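Local coordinates for protein SusD homolog (Bacteroides thetaiotaomicron VPI-5482, PDB 3IHV) that probably binds glycans at the cell outer membrane for uptake, as other members of the SusD family do, at residues A[147-151]-A[152-156]; A[406-409]-A[410-414]; A[444-448]-A[449-453]; A[517-520]-A[521-524]. All coordinates share one frame; numbering follows the deposited sequence. Where two conformers were deposited one is given.

Contact 1 (A[147-151]-A[152-156])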
loop_
_atom_site.group_PDB
_atom_site.type_symbol
_atom_site.label_atom_id
_atom_site.label_comp_id
_atom_site.label_asym_id
_atom_site.label_seq_id
_atom_site.Cartn_x
_atom_site.Cartn_y
_atom_site.Cartn_z
ATOM N N SER A 147 10.062 -23.297 -11.211
ATOM C CA SER A 147 9.356 -23.564 -9.961
ATOM C C SER A 147 9.341 -25.037 -9.583
ATOM O O SER A 147 9.068 -25.376 -8.446
ATOM C CB SER A 147 7.923 -23.047 -10.040
ATOM O OG SER A 147 7.947 -21.677 -10.356
ATOM N N ASN A 148 9.601 -25.916 -10.550
ATOM C CA ASN A 148 9.599 -27.343 -10.301
ATOM C C ASN A 148 10.991 -27.960 -10.189
ATOM O O ASN A 148 11.125 -29.176 -10.052
ATOM C CB ASN A 148 8.727 -28.018 -11.353
ATOM C CG ASN A 148 7.276 -27.588 -11.195
ATOM O OD1 ASN A 148 6.747 -27.594 -10.072
ATOM N ND2 ASN A 148 6.671 -27.115 -12.269
ATOM N N GLN A 149 12.017 -27.114 -10.226
ATOM C CA GLN A 149 13.398 -27.589 -10.098
ATOM C C GLN A 149 13.695 -27.929 -8.633
ATOM O O GLN A 149 13.065 -27.404 -7.701
ATOM C CB GLN A 149 14.415 -26.514 -10.538
ATOM C CG GLN A 149 14.460 -26.177 -11.978
ATOM C CD GLN A 149 15.399 -25.016 -12.267
ATOM O OE1 GLN A 149 16.105 -24.448 -11.367
ATOM N NE2 GLN A 149 15.408 -24.629 -13.512
ATOM N N ASN A 150 14.715 -28.747 -8.421
ATOM C CA ASN A 150 15.190 -29.054 -7.083
ATOM C C ASN A 150 15.597 -27.726 -6.411
ATOM O O ASN A 150 16.348 -26.951 -6.987
ATOM C CB ASN A 150 16.377 -29.996 -7.187
ATOM C CG ASN A 150 16.770 -30.576 -5.865
ATOM O OD1 ASN A 150 17.065 -29.841 -4.911
ATOM N ND2 ASN A 150 16.809 -31.894 -5.796
ATOM N N PRO A 151 15.119 -27.457 -5.185
ATOM C CA PRO A 151 15.474 -26.169 -4.562
ATOM C C PRO A 151 16.951 -25.962 -4.209
ATOM O O PRO A 151 17.338 -24.818 -3.905
ATOM C CB PRO A 151 14.589 -26.097 -3.336
ATOM C CG PRO A 151 14.030 -27.421 -3.162
ATOM C CD PRO A 151 14.215 -28.254 -4.354
ATOM N N ALA A 152 17.774 -27.008 -4.300
ATOM C CA ALA A 152 19.208 -26.841 -4.125
ATOM C C ALA A 152 19.781 -25.999 -5.269
ATOM O O ALA A 152 20.901 -25.505 -5.168
ATOM C CB ALA A 152 19.924 -28.203 -4.015
ATOM N N THR A 153 19.018 -25.872 -6.362
ATOM C CA THR A 153 19.428 -25.090 -7.531
ATOM C C THR A 153 19.090 -23.601 -7.439
ATOM O O THR A 153 19.593 -22.820 -8.233
ATOM C CB THR A 153 18.794 -25.628 -8.831
ATOM O OG1 THR A 153 17.374 -25.362 -8.799
ATOM C CG2 THR A 153 19.196 -27.118 -9.096
ATOM N N TYR A 154 18.267 -23.211 -6.460
ATOM C CA TYR A 154 17.841 -21.823 -6.311
ATOM C C TYR A 154 18.896 -20.928 -5.703
ATOM O O TYR A 154 19.514 -21.265 -4.720
ATOM C CB TYR A 154 16.579 -21.705 -5.470
ATOM C CG TYR A 154 15.361 -22.360 -6.064
ATOM C CD1 TYR A 154 15.218 -22.512 -7.445
ATOM C CD2 TYR A 154 14.326 -22.773 -5.248
ATOM C CE1 TYR A 154 14.074 -23.089 -7.978
ATOM C CE2 TYR A 154 13.175 -23.336 -5.773
ATOM C CZ TYR A 154 13.062 -23.499 -7.125
ATOM O OH TYR A 154 11.929 -24.054 -7.628
ATOM N N VAL A 155 19.085 -19.779 -6.330
ATOM C CA VAL A 155 20.023 -18.798 -5.832
ATOM C C VAL A 155 19.353 -17.437 -5.814
ATOM O O VAL A 155 18.489 -17.121 -6.663
ATOM C CB VAL A 155 21.311 -18.720 -6.662
ATOM C CG1 VAL A 155 22.080 -20.040 -6.591
ATOM C CG2 VAL A 155 21.024 -18.332 -8.095
ATOM N N GLN A 156 19.734 -16.647 -4.829
ATOM C CA GLN A 156 19.244 -15.292 -4.693
ATOM C C GLN A 156 19.959 -14.412 -5.695
ATOM O O GLN A 156 21.159 -14.559 -5.887
ATOM C CB GLN A 156 19.519 -14.822 -3.267
ATOM C CG GLN A 156 18.592 -15.484 -2.264
ATOM C CD GLN A 156 19.180 -15.487 -0.870
ATOM O OE1 GLN A 156 20.268 -16.035 -0.641
ATOM N NE2 GLN A 156 18.462 -14.879 0.079
HETATM O O HOH W 1 18.244 -21.784 -10.648
HETATM O O HOH W 2 19.499 -23.281 -2.872
#
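Pro151 lies over one face of the Tyr154 ring. Its CA sits 4.0 Å from the ring centroid and 27° off the normal, a CH-pi contact. Pro151 CB reaches Tyr154 CD2 at 3.8 Å on the same side. Gln149 O approaches the ring obliquely. The Tyr154 CG stands beside its own backbone N (chi1 -64°), which folds the ring back under the turn. The phenol OH is hydrogen-bonded to Met146 O, in helix 144-147. A leucine at Tyr154 would probably leave Met146 O without this partner and Pro151 CA without its aromatic face. Gln149 and Thr153 cross at about a right angle. Thr153 OG1 lies 3.0 Å from Gln149 OE1 and 2.6 Å from Asn150 O, and either oxygen could take its proton. Water 2 joins Pro151 O to Tyr154 O. Asn150 OD1 accepts from Ala152 N at 3.0 Å, in the carbonyl plane and on a lone pair. Thr153 N donates to Asn150 O at 2.9 Å, and Tyr154 N to Pro151 O. The bond to Asn150 OD1 makes an Asx turn, which opens a short 3-10 segment in the surface loop between helices 144-147 and 159-176.

Contact 2 (A[406-409]-A[410-414])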
loop_
_atom_site.group_PDB
_atom_site.type_symbol
_atom_site.label_atom_id
_atom_site.label_comp_id
_atom_site.label_asym_id
_atom_site.label_seq_id
_atom_site.Cartn_x
_atom_site.Cartn_y
_atom_site.Cartn_z
ATOM N N GLU A 406 9.552 14.691 -5.304
ATOM C CA GLU A 406 10.693 14.131 -4.559
ATOM C C GLU A 406 11.871 13.851 -5.488
ATOM O O GLU A 406 12.990 14.261 -5.254
ATOM C CB GLU A 406 10.274 12.839 -3.825
ATOM C CG GLU A 406 11.395 12.176 -3.055
ATOM C CD GLU A 406 10.993 10.879 -2.405
ATOM O OE1 GLU A 406 9.776 10.502 -2.429
ATOM O OE2 GLU A 406 11.912 10.272 -1.815
ATOM N N ALA A 407 11.590 13.146 -6.578
ATOM C CA ALA A 407 12.659 12.724 -7.507
ATOM C C ALA A 407 13.296 13.890 -8.229
ATOM O O ALA A 407 14.536 13.917 -8.419
ATOM C CB ALA A 407 12.105 11.685 -8.540
ATOM N N LEU A 408 12.485 14.861 -8.664
ATOM C CA LEU A 408 13.059 16.056 -9.271
ATOM C C LEU A 408 14.045 16.737 -8.325
ATOM O O LEU A 408 15.136 17.143 -8.722
ATOM C CB LEU A 408 11.967 17.056 -9.653
ATOM C CG LEU A 408 11.156 16.722 -10.919
ATOM C CD1 LEU A 408 9.922 17.618 -10.993
ATOM C CD2 LEU A 408 12.068 16.930 -12.127
ATOM N N ASN A 409 13.652 16.871 -7.062
ATOM C CA ASN A 409 14.499 17.558 -6.075
ATOM C C ASN A 409 15.768 16.771 -5.848
ATOM O O ASN A 409 16.834 17.355 -5.728
ATOM C CB ASN A 409 13.716 17.734 -4.775
ATOM C CG ASN A 409 14.496 18.437 -3.709
ATOM O OD1 ASN A 409 14.988 19.542 -3.915
ATOM N ND2 ASN A 409 14.558 17.829 -2.527
ATOM N N GLU A 410 15.666 15.442 -5.831
ATOM C CA GLU A 410 16.852 14.622 -5.630
ATOM C C GLU A 410 17.789 14.710 -6.833
ATOM O O GLU A 410 19.011 14.904 -6.703
ATOM C CB GLU A 410 16.470 13.159 -5.404
ATOM C CG GLU A 410 15.671 12.872 -4.165
ATOM C CD GLU A 410 16.398 13.157 -2.841
ATOM O OE1 GLU A 410 17.667 13.218 -2.816
ATOM O OE2 GLU A 410 15.657 13.308 -1.834
ATOM N N TRP A 411 17.221 14.585 -8.032
ATOM C CA TRP A 411 18.045 14.646 -9.252
ATOM C C TRP A 411 18.706 16.008 -9.511
ATOM O O TRP A 411 19.932 16.091 -9.779
ATOM C CB TRP A 411 17.180 14.204 -10.423
ATOM C CG TRP A 411 17.685 14.441 -11.741
ATOM C CD1 TRP A 411 18.976 14.350 -12.174
ATOM C CD2 TRP A 411 16.890 14.720 -12.899
ATOM N NE1 TRP A 411 19.033 14.626 -13.506
ATOM C CE2 TRP A 411 17.767 14.838 -13.981
ATOM C CE3 TRP A 411 15.516 14.871 -13.113
ATOM C CZ2 TRP A 411 17.327 15.136 -15.278
ATOM C CZ3 TRP A 411 15.067 15.172 -14.384
ATOM C CH2 TRP A 411 15.976 15.282 -15.464
ATOM N N LYS A 412 17.906 17.066 -9.398
ATOM C CA LYS A 412 18.373 18.421 -9.650
ATOM C C LYS A 412 19.007 19.093 -8.448
ATOM O O LYS A 412 19.518 20.198 -8.595
ATOM C CB LYS A 412 17.196 19.296 -10.064
ATOM C CG LYS A 412 16.274 18.744 -11.156
ATOM C CD LYS A 412 16.862 18.800 -12.473
ATOM C CE LYS A 412 15.766 18.646 -13.536
ATOM N NZ LYS A 412 16.360 18.718 -14.896
ATOM N N HIS A 413 18.977 18.446 -7.284
ATOM C CA HIS A 413 19.518 19.012 -6.047
ATOM C C HIS A 413 18.861 20.344 -5.707
ATOM O O HIS A 413 19.516 21.336 -5.474
ATOM C CB HIS A 413 21.037 19.166 -6.178
ATOM C CG HIS A 413 21.707 17.880 -6.529
ATOM N ND1 HIS A 413 21.708 16.795 -5.677
ATOM C CD2 HIS A 413 22.380 17.495 -7.636
ATOM C CE1 HIS A 413 22.353 15.794 -6.251
ATOM N NE2 HIS A 413 22.774 16.196 -7.435
ATOM N N GLY A 414 17.543 20.336 -5.649
ATOM C CA GLY A 414 16.793 21.547 -5.376
ATOM C C GLY A 414 15.484 21.502 -6.137
ATOM O O GLY A 414 15.404 20.875 -7.186
HETATM O O HOH W 3 13.559 15.051 -2.418
HETATM O O HOH W 4 13.898 11.627 -0.535
#
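Leu408 and Trp411 pack one helical turn apart. Leu408 CD2 comes obliquely to the indole, 4.1 Å from Trp411 CE3. Lys412 bends at chi2, and its CE lies over one indole face, near the rim. The rest of the tight part is backbone and aliphatic carbon. Trp411 N donates to Ala407 O at 2.8 Å, and Lys412 N to Leu408 O at 2.9 Å. Lys412 CG presses on Leu408 O at 3.1 Å. Asn409 CG is anti to the backbone N (chi1 -180°), so that OD1 reaches Gly414 CA at 3.1 Å. The Asn409 ND2 is taken up by Glu448 O of helix 448-463. Here helix 397-412 ends. His413 has positive phi, and Gly414 N donates to Asn409 O at 3.1 Å, the six-to-one bond known from Schellman-type helix ends. The acidic side is polar and bridged by water, with Glu406 buried. Water 4 donates to Glu406 OE2 and to Glu410 OE2, which lie 4.8 Å apart. Water 3 links Glu406 O, Asn409 ND2 and Glu410 OE2. The two like charges are probably eased by salt bridges, Glu406 to Arg475 and Glu410 to Arg452. The solvent side is at Lys412 and His413, both exposed. There His413 has Glu410 O over one ring face, 3.3 Å above the plane.

Contact 3 (A[444-448]-A[449-453])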
loop_
_atom_site.group_PDB
_atom_site.type_symbol
_atom_site.label_atom_id
_atom_site.label_comp_id
_atom_site.label_asym_id
_atom_site.label_seq_id
_atom_site.Cartn_x
_atom_site.Cartn_y
_atom_site.Cartn_z
ATOM N N GLN A 444 7.975 29.273 -1.854
ATOM C CA GLN A 444 9.184 29.385 -2.644
ATOM C C GLN A 444 10.311 29.657 -1.669
ATOM O O GLN A 444 10.072 30.113 -0.532
ATOM C CB GLN A 444 9.111 30.555 -3.620
ATOM C CG GLN A 444 8.109 30.385 -4.696
ATOM C CD GLN A 444 8.427 29.209 -5.602
ATOM O OE1 GLN A 444 9.458 29.179 -6.245
ATOM N NE2 GLN A 444 7.524 28.267 -5.667
ATOM N N GLY A 445 11.543 29.435 -2.123
ATOM C CA GLY A 445 12.704 29.673 -1.287
ATOM C C GLY A 445 13.263 28.464 -0.575
ATOM O O GLY A 445 14.285 28.573 0.120
ATOM N N LEU A 446 12.606 27.319 -0.700
ATOM C CA LEU A 446 13.119 26.097 -0.058
ATOM C C LEU A 446 14.307 25.579 -0.855
ATOM O O LEU A 446 14.403 25.786 -2.093
ATOM C CB LEU A 446 12.048 25.029 0.017
ATOM C CG LEU A 446 10.798 25.309 0.836
ATOM C CD1 LEU A 446 9.763 24.254 0.582
ATOM C CD2 LEU A 446 11.111 25.403 2.329
ATOM N N ASP A 447 15.240 24.917 -0.168
ATOM C CA ASP A 447 16.383 24.350 -0.862
ATOM C C ASP A 447 16.287 22.845 -0.890
ATOM O O ASP A 447 15.276 22.250 -0.503
ATOM C CB ASP A 447 17.707 24.843 -0.239
ATOM C CG ASP A 447 17.944 24.301 1.190
ATOM O OD1 ASP A 447 17.089 23.567 1.769
ATOM O OD2 ASP A 447 19.004 24.626 1.753
ATOM N N GLU A 448 17.325 22.194 -1.368
ATOM C CA GLU A 448 17.263 20.743 -1.454
ATOM C C GLU A 448 16.854 20.051 -0.164
ATOM O O GLU A 448 15.997 19.162 -0.163
ATOM C CB GLU A 448 18.584 20.187 -1.959
ATOM C CG GLU A 448 18.591 18.651 -2.051
ATOM C CD GLU A 448 19.906 18.127 -2.536
ATOM O OE1 GLU A 448 20.748 18.949 -2.942
ATOM O OE2 GLU A 448 20.113 16.912 -2.486
ATOM N N THR A 449 17.452 20.468 0.937
ATOM C CA THR A 449 17.169 19.844 2.223
ATOM C C THR A 449 15.788 20.121 2.753
ATOM O O THR A 449 15.091 19.202 3.189
ATOM C CB THR A 449 18.172 20.322 3.249
ATOM O OG1 THR A 449 19.469 19.941 2.784
ATOM C CG2 THR A 449 17.883 19.680 4.623
ATOM N N SER A 450 15.381 21.387 2.717
ATOM C CA SER A 450 14.087 21.738 3.252
ATOM C C SER A 450 12.944 21.261 2.365
ATOM O O SER A 450 11.865 20.927 2.861
ATOM C CB SER A 450 14.016 23.242 3.565
ATOM O OG SER A 450 14.170 24.050 2.399
ATOM N N PHE A 451 13.159 21.223 1.051
ATOM C CA PHE A 451 12.110 20.690 0.164
ATOM C C PHE A 451 11.962 19.189 0.388
ATOM O O PHE A 451 10.838 18.650 0.445
ATOM C CB PHE A 451 12.439 21.005 -1.283
ATOM C CG PHE A 451 11.307 20.736 -2.203
ATOM C CD1 PHE A 451 10.380 21.730 -2.478
ATOM C CD2 PHE A 451 11.192 19.497 -2.818
ATOM C CE1 PHE A 451 9.321 21.486 -3.365
ATOM C CE2 PHE A 451 10.169 19.242 -3.704
ATOM C CZ PHE A 451 9.222 20.232 -3.971
ATOM N N ARG A 452 13.084 18.519 0.569
ATOM C CA ARG A 452 13.083 17.096 0.866
ATOM C C ARG A 452 12.260 16.803 2.130
ATOM O O ARG A 452 11.404 15.893 2.146
ATOM C CB ARG A 452 14.502 16.592 1.023
ATOM C CG ARG A 452 14.530 15.090 1.437
ATOM C CD ARG A 452 15.909 14.573 1.687
ATOM N NE ARG A 452 16.717 14.576 0.499
ATOM C CZ ARG A 452 17.773 15.351 0.282
ATOM N NH1 ARG A 452 18.207 16.225 1.188
ATOM N NH2 ARG A 452 18.393 15.266 -0.869
ATOM N N GLU A 453 12.492 17.605 3.178
ATOM C CA GLU A 453 11.789 17.454 4.448
ATOM C C GLU A 453 10.309 17.699 4.229
ATOM O O GLU A 453 9.467 16.917 4.740
ATOM C CB GLU A 453 12.374 18.418 5.503
#
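Asp447 and Ser450 meet because both side chains turn in between their own backbone N and carbonyl carbon (chi1 68° and 63°). Each then reaches the other's main chain. Ser450 N donates to Asp447 OD1 at 2.9 Å, almost straight at 173°. Asp447 N donates to Ser450 OG, also at 2.9 Å. Asp447 O in turn takes Phe451 N at 2.8 Å. Glu448 and Arg452 run side by side and point the same way. The Glu448 chain is extended, while that of Arg452 bends at chi3. Arg452 NH2 donates to Glu448 OE2 at 2.9 Å in a salt bridge. Glu448 OE2 uses its anti lone pair and lies near the guanidinium plane. On the apolar side Leu446 crosses Phe451 at about a right angle, CD1 to CD1 at 4.0 Å. Leu446 CD2 also touches Ser450 OG at 3.3 Å. The Phe451 ring is buried and meets Tyr420 edge-to-face. Asp447 is the N-cap of helix 448-463. Its pair with Ser450 is a capping box, and Leu446 with Phe451 closes it as a hydrophobic staple.

Contact 4 (A[517-520]-A[521-524]). With EDO (1,2-ethanediol), chain J; EDO (1,2-ethanediol), chain I.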
loop_
_atom_site.group_PDB
_atom_site.type_symbol
_atom_site.label_atom_id
_atom_site.label_comp_id
_atom_site.label_asym_id
_atom_site.label_seq_id
_atom_site.Cartn_x
_atom_site.Cartn_y
_atom_site.Cartn_z
ATOM N N PRO A 517 12.920 -11.273 7.232
ATOM C CA PRO A 517 13.819 -12.381 7.015
ATOM C C PRO A 517 13.367 -13.216 5.825
ATOM O O PRO A 517 12.181 -13.229 5.488
ATOM C CB PRO A 517 13.640 -13.231 8.282
ATOM C CG PRO A 517 12.164 -12.971 8.694
ATOM C CD PRO A 517 11.970 -11.519 8.331
ATOM N N ILE A 518 14.296 -13.955 5.242
ATOM C CA ILE A 518 13.941 -14.952 4.250
ATOM C C ILE A 518 13.253 -16.011 5.130
ATOM O O ILE A 518 13.772 -16.333 6.180
ATOM C CB ILE A 518 15.181 -15.562 3.603
ATOM C CG1 ILE A 518 16.045 -14.462 2.955
ATOM C CG2 ILE A 518 14.766 -16.647 2.612
ATOM C CD1 ILE A 518 15.356 -13.551 1.951
ATOM N N PRO A 519 12.061 -16.495 4.751
ATOM C CA PRO A 519 11.393 -17.450 5.652
ATOM C C PRO A 519 12.253 -18.657 6.002
ATOM O O PRO A 519 12.952 -19.224 5.148
ATOM C CB PRO A 519 10.133 -17.859 4.884
ATOM C CG PRO A 519 9.882 -16.745 3.921
ATOM C CD PRO A 519 11.249 -16.200 3.558
ATOM N N GLN A 520 12.208 -19.051 7.257
ATOM C CA GLN A 520 13.035 -20.163 7.696
ATOM C C GLN A 520 12.763 -21.431 6.900
ATOM O O GLN A 520 13.680 -22.170 6.594
ATOM C CB GLN A 520 12.816 -20.443 9.178
ATOM C CG GLN A 520 13.840 -21.413 9.749
ATOM C CD GLN A 520 15.250 -20.845 9.674
ATOM O OE1 GLN A 520 15.484 -19.698 10.039
ATOM N NE2 GLN A 520 16.206 -21.667 9.189
ATOM N N ARG A 521 11.499 -21.693 6.580
ATOM C CA ARG A 521 11.146 -22.875 5.806
ATOM C C ARG A 521 11.918 -22.907 4.501
ATOM O O ARG A 521 12.404 -23.948 4.101
ATOM C CB ARG A 521 9.657 -22.905 5.477
ATOM C CG ARG A 521 9.249 -24.129 4.603
ATOM C CD ARG A 521 7.851 -23.971 3.956
ATOM N NE ARG A 521 7.645 -24.902 2.821
ATOM C CZ ARG A 521 7.835 -24.630 1.518
ATOM N NH1 ARG A 521 8.247 -23.435 1.075
ATOM N NH2 ARG A 521 7.596 -25.585 0.622
ATOM N N ASP A 522 12.018 -21.759 3.835
ATOM C CA ASP A 522 12.747 -21.666 2.570
ATOM C C ASP A 522 14.244 -21.725 2.744
ATOM O O ASP A 522 14.938 -22.363 1.954
ATOM C CB ASP A 522 12.274 -20.437 1.783
ATOM C CG ASP A 522 10.782 -20.490 1.527
ATOM O OD1 ASP A 522 10.378 -21.135 0.539
ATOM O OD2 ASP A 522 9.990 -20.035 2.356
HETATM N N MSE A 523 14.757 -21.131 3.815
HETATM C CA MSE A 523 16.176 -21.260 4.153
HETATM C C MSE A 523 16.544 -22.730 4.289
HETATM O O MSE A 523 17.572 -23.189 3.757
HETATM C CB MSE A 523 16.475 -20.551 5.491
HETATM C CG MSE A 523 16.357 -19.034 5.442
HETATM SE SE MSE A 523 17.734 -18.218 4.311
HETATM C CE MSE A 523 19.251 -19.110 4.917
ATOM N N ASP A 524 15.692 -23.461 5.010
ATOM C CA ASP A 524 15.886 -24.875 5.259
ATOM C C ASP A 524 15.844 -25.755 4.002
ATOM O O ASP A 524 16.423 -26.834 4.003
ATOM C CB ASP A 524 14.843 -25.398 6.262
ATOM C CG ASP A 524 15.055 -24.851 7.681
ATOM O OD1 ASP A 524 16.114 -24.292 7.984
ATOM O OD2 ASP A 524 14.150 -24.993 8.501
HETATM C C1 EDO J . 11.758 -23.724 -1.465
HETATM O O1 EDO J . 11.588 -22.296 -1.471
HETATM C C2 EDO J . 10.556 -24.396 -2.087
HETATM O O2 EDO J . 10.250 -23.750 -3.319
HETATM C C1 EDO I . 11.143 -20.289 -4.087
HETATM O O1 EDO I . 9.769 -20.303 -3.766
HETATM C C2 EDO I . 11.834 -19.237 -3.281
HETATM O O2 EDO I . 12.257 -19.778 -2.018
#
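Ile518, just before the N-cap Pro519, and Met523, four residues after it, cross at about a right angle. This is a hydrophobic staple at the start of helix 520-525. Met523 is modelled as selenomethionine. Its chain bends at chi2 and chi3, and SE rests 3.8 Å from Ile518 CB and equally near CG2. Pro519 lacks a side-chain acceptor for the first helical N-H groups, but its O takes Met523 N at 2.9 Å, nearly along the C=O line. Gln520, the first helical residue, meets Asp524 one turn along. Gln520 CG is anti to the backbone N (chi1 -169°), and the chain then bends at chi2 toward Asp524. Gln520 NE2 donates to Asp524 OD1 at 2.9 Å. The oxygen lies in the amide plane of Gln520, yet the donor comes from above the carboxylate plane, and the two planes are 52° apart. The other end of the amide, OE1, is hydrogen-bonded to Thr72 OG1, so both ends are held and the amide is probably kept from flipping. A leucine at Gln520 would probably leave Asp524 OD1 and Thr72 OG1 without their amide partner. On another side of the turn Asp522 leans on the proline. Its OD2 lies 3.3 Å from Pro519 CB, buried and with no polar partner in the model. Asp522 OD1 is better supplied. It forms a salt bridge with Arg521 NH1 at 3.2 Å, and O1 of the chain J 1,2-ethanediol, probably from the crystallisation liquor, donates to Asp522 OD1 at 2.6 Å.

How the contacts relate
The four contacts fall into two pairs. Contacts 2 and 3 have centres 10 Å apart and join two helices. Glu410 OE2 of contact 2 meets Arg452 NE of contact 3 at 2.9 Å, and His413 CB lies 3.3 Å from Glu448 OE1. Contacts 1 and 4 have centres 13 Å apart, though they lie far apart in the sequence. They touch at Gln156 NE2 and Ile518 CG1, 3.8 Å. The chain J 1,2-ethanediol, probably a crystallisation additive, sits at Asp522 and also lies near Tyr154, with its O2 3.8 Å from Tyr154 CE2. Contact centres in different pairs are 38 to 48 Å apart. None of the contacts includes a sodium ligand.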